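Local coordinates for guanidinopropionase (Pseudomonas aeruginosa, PDB 3NIQ), which hydrolyses 3-guanidinopropanoate to beta-alanine and urea, using two manganese ions per subunit of a homohexamer, at residues G143-D148 against R228-G233; T167-A172 against G176-L181; A221-A226 against R270-L275; V278-V283 against C308-S313. All coordinates share one frame; numbering follows the deposited sequence.

Overall arrangement
Along the chain, strand 142-147 comes first, and interaction 1 joins it to the end of helix 211-230, closing a long loop. Interaction 2, which turns helix 168-174 into strand 178-179, falls wholly within that loop and touches interaction 1 where Phe-169 meets Met-144 and His-146. Helix 211-230 also supplies 221-226 to interaction 3, packed on the later loop before strand 277-283, so interactions 1 and 3 cross along the chain. Interaction 4 follows in series and meets interaction 3 through Arg-273 and Glu-312. Interactions 1 and 4 tie helices to the parallel sheet; interaction 1 supplies a manganese ligand, Asp-148, and interaction 2 brings Phe-169 near the site.

Interaction 1: residues G143-D148 against R228-G233; sequences GMVHFD and RVVGAG. With MN (manganese (II) ion), chain D; MN (manganese (II) ion), chain E.
Val-230 reaches Val-145 with a single methyl: its CG1 lies 3.8 Å from Val-145 CG2, the two side chains crossing at about a right angle. The same CG1 also rests against the strand backbone, 3.7 Å from Met-144 O. Its place follows from chi1 of -56°, which sets CG1 anti to the carbonyl carbon and directs it at the strand. Val-145 answers with CG2, the methyl beside its own backbone N. The methyl pair and the touch of CG1 on the carbonyl make a small contact without a polar bond. The main chain of Gly-143 also lies close to Val-230.

Just beyond the C-terminal end of the strand, Asp-148 bridges the two manganese ions, OD2 binding the chain D ion at 2.2 Å and OD1 the chain E ion at 2.1 Å; one water also binds both. His-146 NE2 donates to Asp-148 OD2 over 2.8 Å, on the lone pair facing away from OD1, with an N-H...O angle of 137° and the oxygen tilted 25° from the imidazole plane. Gln-185 NE2 bonds His-146 ND1, which would fix the ring's rotation and makes His-146 a second-shell support of a metal ligand. His-126, Asp-152, Asp-240, Asp-242 and His-150 complete the two metal sites.

Strand 142-147 runs between strands 183-188 and 235-240, bonded to both through backbone groups; Phe-147 packs on helix 262-270, while helix 211-230 ends in a turn at Gly-231 and leads to strand 235-240.

Interaction 2: residues T167-A172 against G176-L181; sequences TPFRRA and GLLDPL
Ala-172 O is shared by two backbone donors of the segment 176-181. Leu-177 N gives the shorter bond, 2.8 Å to Ala-172 O with an N-H...O angle of 154°, and arrives nearly along the C=O axis. Leu-178 N approaches the same oxygen at 3.3 Å from well above the carbonyl plane, 65° out of it. Gly-176 N is also near, but its angle is too poor for a bond.

Apolar contacts accompany these bonds. Ala-172 CB meets Leu-178 CB at 3.9 Å, and Leu-178 CD2 reaches Phe-169 CD2 at 4.0 Å, obliquely to the ring. Leu-178 puts CG anti to its backbone N (chi1 172°), which turns this branch toward the helix. Pro-168 CG lies over one face of the Phe-169 ring, 4.1 Å above its plane and offset toward the rim.

Other polar groups are answered nearby. Leu-177 and Asp-179 both form backbone bonds with Leu-142, and Phe-169 forms one with Asp-152. Thr-167 OG1 bonds to Pro-162 O and Thr-164 N. Arg-171 uses NE on Pro-162 O and NH1 in a salt bridge to Glu-174. Asp-179 OD1 takes Leu-181 N at 3.1 Å, from above the carboxylate plane, in an Asx turn. The Phe-169 ring also meets His-146, and packs edge-to-face with the manganese ligand His-126. Positive phi at Gly-176 and the bond from Leu-177 N to Ala-172 O belong to a Schellman motif, to which the Leu-178 N bond is an addition; it ends helix 168-174 and sends the chain into strand 178-179, while Phe-169 on the same helix lies beside the manganese site.

Interaction 3: residues A221-A226 against R270-L275; sequences ATLAEA and RGLRGL
The peptide plane joining Gly-271 to Leu-272 carries Leu-223 CD1 over one face: the methyl stands 3.4 Å from Gly-271 C and 3.3 Å from Gly-271 O, a tight approach for carbon on a carbonyl. On the same side but past the edge, Leu-223 CD2 packs on Gly-271 CA at 3.9 Å. Gly-271 has no side chain to stand in the way, which leaves room for the leucine. Leu-223 reaches there by holding CG anti to its backbone N, chi1 177°, which brings both methyls to the same side of the peptide.

A looser apolar touch follows, Leu-223 CD1 to Leu-272 CD2 at 4.3 Å. The Gly-271 carbonyl oxygen is bonded by Arg-227 NH1, which also holds Arg-273 O and so grips the turn from helix 211-230. Arg-270 pairs with Glu-305 and with Glu-212 of a neighbouring subunit, so the end of helix 262-270 reaches the subunit interface. Overlapping type I and type II turns, 270-273 and 272-275, form the helix-to-strand connection of this alpha/beta fold, here packed against the neighbouring helix 211-230, away from the metal site.

Interaction 4: residues V278-V283 against C308-S313; sequences VGADVV and CLLAES
Leu-310 does nearly all the packing, driving both methyls onto the strand backbone and its one inward alanine. CD2 settles on the main chain of Gly-279, 3.7 Å from its N and 3.8 Å from its CA, while CD1 meets Ala-280 CB at 4.1 Å. A chi1 of -66° puts CG anti to the carbonyl carbon and aims it at the strand; chi2 of 167° spreads the methyls over Gly-279 and Ala-280. Leu-120 of strand 118-123 packs on both Ala-280 and Leu-310.

Strand 277-283 and helix 294-317 run almost antiparallel here, at 169°, with segment axes 8.9 Å apart: the last helix returning along the parallel sheet of the arginase alpha/beta fold.

Toward the start of the strand the fit slackens. Val-278 turns its side chain away and is partly exposed, so that only its carbonyl carbon comes near, 4.4 Å from Leu-310 CD2. Ser-313 stands further off still, yet its OG bonds Leu-277 N, at the first residue of the strand. Glu-312, on the partly exposed outer side of the helix, instead forms a salt bridge through OE1 to Arg-273 NH2. Across the sheet from the helix, Asp-281 points away from Leu-310, and its carboxylate is bonded by Tyr-236 and Thr-129 at OD2 and Ser-238 at OD1.

Interaction 1: residues G143-D148 against R228-G233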
loop_
_atom_site.group_PDB
_atom_site.type_symbol
_atom_site.label_atom_id
_atom_site.label_comp_id
_atom_site.label_asym_id
_atom_site.label_seq_id
_atom_site.Cartn_x
_atom_site.Cartn_y
_atom_site.Cartn_z
ATOM N N GLY A 143 10.541 37.885 -12.048
ATOM C CA GLY A 143 10.196 37.028 -13.183
ATOM C C GLY A 143 10.019 35.594 -12.656
ATOM O O GLY A 143 10.384 35.298 -11.499
ATOM N N MET A 144 9.467 34.693 -13.464
ATOM C CA MET A 144 9.334 33.295 -13.002
ATOM C C MET A 144 9.334 32.267 -14.128
ATOM O O MET A 144 8.793 32.516 -15.191
ATOM C CB MET A 144 8.079 33.144 -12.134
ATOM C CG MET A 144 7.765 31.708 -11.681
ATOM S SD MET A 144 6.307 31.617 -10.626
ATOM C CE MET A 144 4.992 31.959 -11.788
ATOM N N VAL A 145 9.999 31.138 -13.885
ATOM C CA VAL A 145 9.813 29.919 -14.657
ATOM C C VAL A 145 8.993 28.999 -13.752
ATOM O O VAL A 145 9.434 28.625 -12.676
ATOM C CB VAL A 145 11.146 29.210 -14.985
ATOM C CG1 VAL A 145 10.876 27.928 -15.824
ATOM C CG2 VAL A 145 12.119 30.142 -15.750
ATOM N N HIS A 146 7.799 28.643 -14.206
ATOM C CA HIS A 146 6.813 27.941 -13.400
ATOM C C HIS A 146 6.446 26.618 -14.102
ATOM O O HIS A 146 5.911 26.623 -15.207
ATOM C CB HIS A 146 5.592 28.864 -13.264
ATOM C CG HIS A 146 4.395 28.237 -12.620
ATOM N ND1 HIS A 146 3.104 28.578 -12.969
ATOM C CD2 HIS A 146 4.287 27.298 -11.649
ATOM C CE1 HIS A 146 2.249 27.869 -12.251
ATOM N NE2 HIS A 146 2.942 27.084 -11.439
ATOM N N PHE A 147 6.773 25.496 -13.474
ATOM C CA PHE A 147 6.479 24.153 -14.011
ATOM C C PHE A 147 5.202 23.649 -13.345
ATOM O O PHE A 147 5.160 23.531 -12.115
ATOM C CB PHE A 147 7.616 23.190 -13.643
ATOM C CG PHE A 147 8.933 23.544 -14.245
ATOM C CD1 PHE A 147 9.319 23.000 -15.452
ATOM C CD2 PHE A 147 9.802 24.412 -13.590
ATOM C CE1 PHE A 147 10.566 23.328 -16.021
ATOM C CE2 PHE A 147 11.031 24.742 -14.138
ATOM C CZ PHE A 147 11.421 24.200 -15.361
ATOM N N ASP A 148 4.163 23.358 -14.127
ATOM C CA ASP A 148 2.876 23.010 -13.540
ATOM C C ASP A 148 1.934 22.373 -14.569
ATOM O O ASP A 148 1.987 22.703 -15.761
ATOM C CB ASP A 148 2.222 24.293 -12.979
ATOM C CG ASP A 148 1.282 24.038 -11.800
ATOM O OD1 ASP A 148 0.440 23.116 -11.837
ATOM O OD2 ASP A 148 1.372 24.788 -10.821
ATOM N N ARG A 228 14.566 33.024 -22.935
ATOM C CA ARG A 228 14.201 34.245 -23.651
ATOM C C ARG A 228 13.187 35.070 -22.863
ATOM O O ARG A 228 13.312 36.293 -22.776
ATOM C CB ARG A 228 13.622 33.919 -25.035
ATOM C CG ARG A 228 13.448 35.159 -25.926
ATOM C CD ARG A 228 12.566 34.900 -27.134
ATOM N NE ARG A 228 11.201 34.500 -26.777
ATOM C CZ ARG A 228 10.230 35.324 -26.375
ATOM N NH1 ARG A 228 10.455 36.624 -26.253
ATOM N NH2 ARG A 228 9.023 34.836 -26.088
ATOM N N VAL A 229 12.176 34.411 -22.295
ATOM C CA VAL A 229 11.120 35.135 -21.571
ATOM C C VAL A 229 11.635 35.860 -20.342
ATOM O O VAL A 229 11.297 37.023 -20.112
ATOM C CB VAL A 229 9.927 34.202 -21.146
ATOM C CG1 VAL A 229 9.056 34.871 -20.042
ATOM C CG2 VAL A 229 9.058 33.832 -22.355
ATOM N N VAL A 230 12.413 35.157 -19.520
ATOM C CA VAL A 230 12.842 35.710 -18.232
ATOM C C VAL A 230 14.080 36.582 -18.406
ATOM O O VAL A 230 14.335 37.469 -17.596
ATOM C CB VAL A 230 13.090 34.601 -17.154
ATOM C CG1 VAL A 230 11.820 33.737 -16.970
ATOM C CG2 VAL A 230 14.283 33.726 -17.525
ATOM N N GLY A 231 14.839 36.326 -19.469
ATOM C CA GLY A 231 16.023 37.135 -19.763
ATOM C C GLY A 231 17.031 37.190 -18.622
ATOM O O GLY A 231 17.315 36.170 -17.963
ATOM N N ALA A 232 17.575 38.385 -18.384
ATOM C CA ALA A 232 18.652 38.549 -17.393
ATOM C C ALA A 232 18.124 39.061 -16.051
ATOM O O ALA A 232 18.899 39.242 -15.111
ATOM C CB ALA A 232 19.771 39.482 -17.950
ATOM N N GLY A 233 16.807 39.252 -15.952
ATOM C CA GLY A 233 16.187 39.810 -14.733
ATOM C C GLY A 233 16.093 38.852 -13.557
ATOM O O GLY A 233 16.376 37.647 -13.695
HETATM MN MN MN D . 0.412 24.617 -8.834
HETATM MN MN MN E . -0.655 22.080 -10.396
HETATM O O HOH W 1 -1.769 23.773 -9.460
#

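Interaction 2: residues T167-A172 against G176-L181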
loop_
_atom_site.group_PDB
_atom_site.type_symbol
_atom_site.label_atom_id
_atom_site.label_comp_id
_atom_site.label_asym_id
_atom_site.label_seq_id
_atom_site.Cartn_x
_atom_site.Cartn_y
_atom_site.Cartn_z
ATOM N N THR A 167 -5.097 30.204 -7.189
ATOM C CA THR A 167 -5.082 31.658 -7.480
ATOM C C THR A 167 -3.750 32.412 -7.285
ATOM O O THR A 167 -3.688 33.617 -7.552
ATOM C CB THR A 167 -6.107 32.426 -6.628
ATOM O OG1 THR A 167 -5.753 32.305 -5.249
ATOM C CG2 THR A 167 -7.544 31.924 -6.875
ATOM N N PRO A 168 -2.687 31.734 -6.824
ATOM C CA PRO A 168 -1.600 32.569 -6.277
ATOM C C PRO A 168 -0.938 33.512 -7.294
ATOM O O PRO A 168 -0.533 34.622 -6.931
ATOM C CB PRO A 168 -0.599 31.542 -5.762
ATOM C CG PRO A 168 -0.815 30.325 -6.636
ATOM C CD PRO A 168 -2.316 30.305 -6.854
ATOM N N PHE A 169 -0.787 33.083 -8.538
ATOM C CA PHE A 169 -0.046 33.901 -9.485
ATOM C C PHE A 169 -0.894 35.011 -10.072
ATOM O O PHE A 169 -0.359 36.020 -10.540
ATOM C CB PHE A 169 0.645 33.019 -10.535
ATOM C CG PHE A 169 1.635 32.094 -9.916
ATOM C CD1 PHE A 169 1.514 30.713 -10.054
ATOM C CD2 PHE A 169 2.636 32.609 -9.084
ATOM C CE1 PHE A 169 2.411 29.852 -9.406
ATOM C CE2 PHE A 169 3.526 31.770 -8.432
ATOM C CZ PHE A 169 3.413 30.373 -8.593
ATOM N N ARG A 170 -2.213 34.847 -10.007
ATOM C CA ARG A 170 -3.104 35.934 -10.365
ATOM C C ARG A 170 -2.980 37.026 -9.317
ATOM O O ARG A 170 -2.764 38.194 -9.649
ATOM C CB ARG A 170 -4.547 35.454 -10.474
ATOM C CG ARG A 170 -5.525 36.610 -10.758
ATOM C CD ARG A 170 -6.799 36.066 -11.359
ATOM N NE ARG A 170 -7.653 37.128 -11.853
ATOM C CZ ARG A 170 -8.413 37.016 -12.938
ATOM N NH1 ARG A 170 -8.424 35.882 -13.648
ATOM N NH2 ARG A 170 -9.149 38.039 -13.303
ATOM N N ARG A 171 -3.107 36.633 -8.050
ATOM C CA ARG A 171 -2.867 37.536 -6.924
ATOM C C ARG A 171 -1.519 38.216 -7.016
ATOM O O ARG A 171 -1.435 39.429 -6.827
ATOM C CB ARG A 171 -2.934 36.792 -5.594
ATOM C CG ARG A 171 -4.294 36.250 -5.258
ATOM C CD ARG A 171 -5.345 37.368 -5.175
ATOM N NE ARG A 171 -6.594 36.721 -5.501
ATOM C CZ ARG A 171 -7.205 36.798 -6.672
ATOM N NH1 ARG A 171 -6.749 37.581 -7.630
ATOM N NH2 ARG A 171 -8.298 36.101 -6.856
ATOM N N ALA A 172 -0.473 37.442 -7.317
ATOM C CA ALA A 172 0.894 37.992 -7.378
ATOM C C ALA A 172 1.035 39.090 -8.438
ATOM O O ALA A 172 1.709 40.089 -8.213
ATOM C CB ALA A 172 1.878 36.905 -7.654
ATOM N N GLY A 176 1.395 43.292 -8.045
ATOM C CA GLY A 176 2.630 43.893 -8.590
ATOM C C GLY A 176 3.920 43.167 -8.189
ATOM O O GLY A 176 5.015 43.734 -8.291
ATOM N N LEU A 177 3.803 41.909 -7.755
ATOM C CA LEU A 177 4.960 41.163 -7.248
ATOM C C LEU A 177 5.620 40.325 -8.318
ATOM O O LEU A 177 6.805 40.001 -8.233
ATOM C CB LEU A 177 4.530 40.234 -6.105
ATOM C CG LEU A 177 3.703 40.881 -4.991
ATOM C CD1 LEU A 177 2.977 39.795 -4.190
ATOM C CD2 LEU A 177 4.602 41.752 -4.071
ATOM N N LEU A 178 4.816 39.928 -9.295
ATOM C CA LEU A 178 5.251 39.091 -10.376
ATOM C C LEU A 178 5.031 39.846 -11.682
ATOM O O LEU A 178 3.922 40.301 -11.962
ATOM C CB LEU A 178 4.450 37.784 -10.392
ATOM C CG LEU A 178 4.638 36.818 -11.580
ATOM C CD1 LEU A 178 6.072 36.327 -11.659
ATOM C CD2 LEU A 178 3.640 35.637 -11.521
ATOM N N ASP A 179 6.094 39.949 -12.473
ATOM C CA ASP A 179 6.038 40.597 -13.780
ATOM C C ASP A 179 5.535 39.579 -14.828
ATOM O O ASP A 179 6.249 38.663 -15.211
ATOM C CB ASP A 179 7.430 41.166 -14.130
ATOM C CG ASP A 179 7.496 41.779 -15.537
ATOM O OD1 ASP A 179 6.470 41.812 -16.240
ATOM O OD2 ASP A 179 8.593 42.194 -15.946
ATOM N N PRO A 180 4.298 39.752 -15.314
ATOM C CA PRO A 180 3.741 38.746 -16.220
ATOM C C PRO A 180 4.496 38.575 -17.557
ATOM O O PRO A 180 4.485 37.478 -18.113
ATOM C CB PRO A 180 2.289 39.223 -16.434
ATOM C CG PRO A 180 2.314 40.657 -16.148
ATOM C CD PRO A 180 3.366 40.873 -15.087
ATOM N N LEU A 181 5.164 39.618 -18.058
ATOM C CA LEU A 181 5.960 39.463 -19.304
ATOM C C LEU A 181 7.224 38.665 -19.099
ATOM O O LEU A 181 7.814 38.195 -20.061
ATOM C CB LEU A 181 6.349 40.820 -19.919
ATOM C CG LEU A 181 5.539 41.246 -21.146
ATOM C CD1 LEU A 181 4.119 41.616 -20.718
ATOM C CD2 LEU A 181 6.210 42.420 -21.838
#

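Interaction 3: residues A221-A226 against R270-L275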
loop_
_atom_site.group_PDB
_atom_site.type_symbol
_atom_site.label_atom_id
_atom_site.label_comp_id
_atom_site.label_asym_id
_atom_site.label_seq_id
_atom_site.Cartn_x
_atom_site.Cartn_y
_atom_site.Cartn_z
ATOM N N ALA A 221 14.322 23.469 -27.237
ATOM C CA ALA A 221 13.632 24.649 -27.716
ATOM C C ALA A 221 12.737 25.255 -26.629
ATOM O O ALA A 221 12.595 26.486 -26.532
ATOM C CB ALA A 221 12.835 24.311 -28.979
ATOM N N THR A 222 12.178 24.423 -25.772
ATOM C CA THR A 222 11.374 24.900 -24.666
ATOM C C THR A 222 12.241 25.755 -23.740
ATOM O O THR A 222 11.895 26.819 -23.346
ATOM C CB THR A 222 10.750 23.717 -23.885
ATOM O OG1 THR A 222 9.707 23.141 -24.638
ATOM C CG2 THR A 222 10.193 24.153 -22.619
ATOM N N LEU A 223 13.412 25.264 -23.478
ATOM C CA LEU A 223 14.343 25.912 -22.624
ATOM C C LEU A 223 14.748 27.253 -23.191
ATOM O O LEU A 223 14.768 28.237 -22.501
ATOM C CB LEU A 223 15.540 25.013 -22.525
ATOM C CG LEU A 223 16.765 25.384 -21.762
ATOM C CD1 LEU A 223 16.530 25.559 -20.316
ATOM C CD2 LEU A 223 17.821 24.379 -22.053
ATOM N N ALA A 224 14.993 27.271 -24.486
ATOM C CA ALA A 224 15.379 28.471 -25.163
ATOM C C ALA A 224 14.285 29.521 -25.046
ATOM O O ALA A 224 14.531 30.659 -24.762
ATOM C CB ALA A 224 15.655 28.175 -26.569
ATOM N N GLU A 225 13.069 29.089 -25.212
ATOM C CA GLU A 225 11.931 29.996 -25.086
ATOM C C GLU A 225 11.805 30.481 -23.647
ATOM O O GLU A 225 11.573 31.671 -23.401
ATOM C CB GLU A 225 10.635 29.335 -25.572
ATOM C CG GLU A 225 9.403 30.232 -25.469
ATOM C CD GLU A 225 9.447 31.416 -26.433
ATOM O OE1 GLU A 225 10.468 31.576 -27.156
ATOM O OE2 GLU A 225 8.458 32.187 -26.454
ATOM N N ALA A 226 11.977 29.571 -22.686
ATOM C CA ALA A 226 11.896 29.971 -21.278
ATOM C C ALA A 226 12.956 31.015 -20.932
ATOM O O ALA A 226 12.653 31.999 -20.266
ATOM C CB ALA A 226 12.010 28.765 -20.354
ATOM N N ARG A 270 18.179 22.003 -15.108
ATOM C CA ARG A 270 19.618 22.169 -15.351
ATOM C C ARG A 270 19.931 23.277 -16.376
ATOM O O ARG A 270 20.889 24.017 -16.218
ATOM C CB ARG A 270 20.231 20.840 -15.803
ATOM C CG ARG A 270 20.382 19.836 -14.645
ATOM C CD ARG A 270 20.529 18.406 -15.161
ATOM N NE ARG A 270 20.408 17.439 -14.077
ATOM C CZ ARG A 270 20.544 16.131 -14.228
ATOM N NH1 ARG A 270 20.845 15.628 -15.414
ATOM N NH2 ARG A 270 20.410 15.323 -13.175
ATOM N N GLY A 271 19.115 23.379 -17.417
ATOM C CA GLY A 271 19.265 24.409 -18.455
ATOM C C GLY A 271 18.952 25.828 -17.991
ATOM O O GLY A 271 19.111 26.794 -18.758
ATOM N N LEU A 272 18.536 25.965 -16.732
ATOM C CA LEU A 272 18.309 27.277 -16.132
ATOM C C LEU A 272 19.584 27.866 -15.519
ATOM O O LEU A 272 19.565 28.961 -14.947
ATOM C CB LEU A 272 17.196 27.211 -15.088
ATOM C CG LEU A 272 15.833 26.788 -15.636
ATOM C CD1 LEU A 272 14.767 26.786 -14.544
ATOM C CD2 LEU A 272 15.397 27.684 -16.768
ATOM N N ARG A 273 20.686 27.124 -15.626
ATOM C CA ARG A 273 21.939 27.550 -15.042
ATOM C C ARG A 273 22.379 28.903 -15.631
ATOM O O ARG A 273 22.190 29.164 -16.829
ATOM C CB ARG A 273 23.015 26.503 -15.311
ATOM C CG ARG A 273 24.288 26.744 -14.524
ATOM C CD ARG A 273 25.404 25.870 -15.046
ATOM N NE ARG A 273 26.581 25.987 -14.192
ATOM C CZ ARG A 273 27.621 25.165 -14.257
ATOM N NH1 ARG A 273 27.616 24.187 -15.151
ATOM N NH2 ARG A 273 28.658 25.329 -13.437
ATOM N N GLY A 274 22.923 29.768 -14.780
ATOM C CA GLY A 274 23.373 31.095 -15.231
ATOM C C GLY A 274 22.376 32.240 -15.053
ATOM O O GLY A 274 22.764 33.403 -15.006
ATOM N N LEU A 275 21.093 31.918 -14.947
ATOM C CA LEU A 275 20.091 32.941 -14.740
ATOM C C LEU A 275 20.270 33.604 -13.382
ATOM O O LEU A 275 20.908 33.048 -12.484
ATOM C CB LEU A 275 18.680 32.329 -14.841
ATOM C CG LEU A 275 18.312 31.811 -16.243
ATOM C CD1 LEU A 275 16.970 31.121 -16.242
ATOM C CD2 LEU A 275 18.311 32.905 -17.275
#

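Interaction 4: residues V278-V283 against C308-S313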
loop_
_atom_site.group_PDB
_atom_site.type_symbol
_atom_site.label_atom_id
_atom_site.label_comp_id
_atom_site.label_asym_id
_atom_site.label_seq_id
_atom_site.Cartn_x
_atom_site.Cartn_y
_atom_site.Cartn_z
ATOM N N VAL A 278 16.629 34.093 -7.750
ATOM C CA VAL A 278 16.535 34.746 -6.444
ATOM C C VAL A 278 15.736 33.922 -5.427
ATOM O O VAL A 278 15.618 34.292 -4.274
ATOM C CB VAL A 278 15.920 36.155 -6.551
ATOM C CG1 VAL A 278 16.652 36.961 -7.624
ATOM C CG2 VAL A 278 14.427 36.084 -6.847
ATOM N N GLY A 279 15.220 32.787 -5.872
ATOM C CA GLY A 279 14.573 31.844 -4.970
ATOM C C GLY A 279 13.933 30.747 -5.790
ATOM O O GLY A 279 13.848 30.850 -7.012
ATOM N N ALA A 280 13.490 29.689 -5.118
ATOM C CA ALA A 280 12.806 28.619 -5.816
ATOM C C ALA A 280 12.002 27.826 -4.824
ATOM O O ALA A 280 12.255 27.897 -3.623
ATOM C CB ALA A 280 13.817 27.716 -6.560
ATOM N N ASP A 281 11.010 27.084 -5.310
ATOM C CA ASP A 281 10.285 26.185 -4.442
ATOM C C ASP A 281 9.857 24.909 -5.176
ATOM O O ASP A 281 9.843 24.865 -6.416
ATOM C CB ASP A 281 9.076 26.879 -3.767
ATOM C CG ASP A 281 8.068 27.422 -4.769
ATOM O OD1 ASP A 281 7.790 26.730 -5.768
ATOM O OD2 ASP A 281 7.528 28.535 -4.541
ATOM N N VAL A 282 9.516 23.891 -4.378
ATOM C CA VAL A 282 9.004 22.612 -4.864
ATOM C C VAL A 282 7.723 22.378 -4.085
ATOM O O VAL A 282 7.761 22.174 -2.870
ATOM C CB VAL A 282 9.991 21.454 -4.579
ATOM C CG1 VAL A 282 9.416 20.146 -5.059
ATOM C CG2 VAL A 282 11.351 21.702 -5.276
ATOM N N VAL A 283 6.581 22.444 -4.762
ATOM C CA VAL A 283 5.307 22.440 -4.031
ATOM C C VAL A 283 4.426 21.279 -4.456
ATOM O O VAL A 283 4.721 20.642 -5.446
ATOM C CB VAL A 283 4.539 23.761 -4.240
ATOM C CG1 VAL A 283 5.344 24.912 -3.681
ATOM C CG2 VAL A 283 4.183 23.979 -5.747
ATOM N N CYS A 308 21.673 23.695 -6.451
ATOM C CA CYS A 308 22.932 23.883 -7.151
ATOM C C CYS A 308 22.925 25.202 -7.904
ATOM O O CYS A 308 23.929 25.910 -7.931
ATOM C CB CYS A 308 23.218 22.711 -8.089
ATOM S SG CYS A 308 23.603 21.180 -7.172
ATOM N N LEU A 309 21.790 25.536 -8.506
ATOM C CA LEU A 309 21.686 26.778 -9.269
ATOM C C LEU A 309 21.589 28.003 -8.382
ATOM O O LEU A 309 22.187 29.037 -8.684
ATOM C CB LEU A 309 20.509 26.725 -10.237
ATOM C CG LEU A 309 20.473 25.543 -11.201
ATOM C CD1 LEU A 309 19.323 25.711 -12.180
ATOM C CD2 LEU A 309 21.815 25.401 -11.944
ATOM N N LEU A 310 20.860 27.893 -7.278
ATOM C CA LEU A 310 20.795 29.004 -6.339
ATOM C C LEU A 310 22.147 29.255 -5.669
ATOM O O LEU A 310 22.509 30.401 -5.413
ATOM C CB LEU A 310 19.743 28.759 -5.255
ATOM C CG LEU A 310 18.287 28.702 -5.713
ATOM C CD1 LEU A 310 17.426 28.137 -4.578
ATOM C CD2 LEU A 310 17.810 30.124 -6.078
ATOM N N ALA A 311 22.868 28.189 -5.347
ATOM C CA ALA A 311 24.219 28.341 -4.813
ATOM C C ALA A 311 25.062 29.226 -5.739
ATOM O O ALA A 311 25.737 30.137 -5.263
ATOM C CB ALA A 311 24.887 26.981 -4.617
ATOM N N GLU A 312 25.022 28.962 -7.045
ATOM C CA GLU A 312 25.788 29.765 -8.005
ATOM C C GLU A 312 25.344 31.231 -8.008
ATOM O O GLU A 312 26.179 32.124 -8.048
ATOM C CB GLU A 312 25.714 29.191 -9.418
ATOM C CG GLU A 312 26.514 27.905 -9.611
ATOM C CD GLU A 312 26.864 27.634 -11.063
ATOM O OE1 GLU A 312 27.993 27.172 -11.311
ATOM O OE2 GLU A 312 26.011 27.842 -11.959
ATOM N N SER A 313 24.036 31.478 -7.966
ATOM C CA SER A 313 23.549 32.859 -7.914
ATOM C C SER A 313 23.999 33.537 -6.633
ATOM O O SER A 313 24.492 34.661 -6.673
ATOM C CB SER A 313 22.019 32.938 -8.052
ATOM O OG SER A 313 21.615 32.622 -9.369
#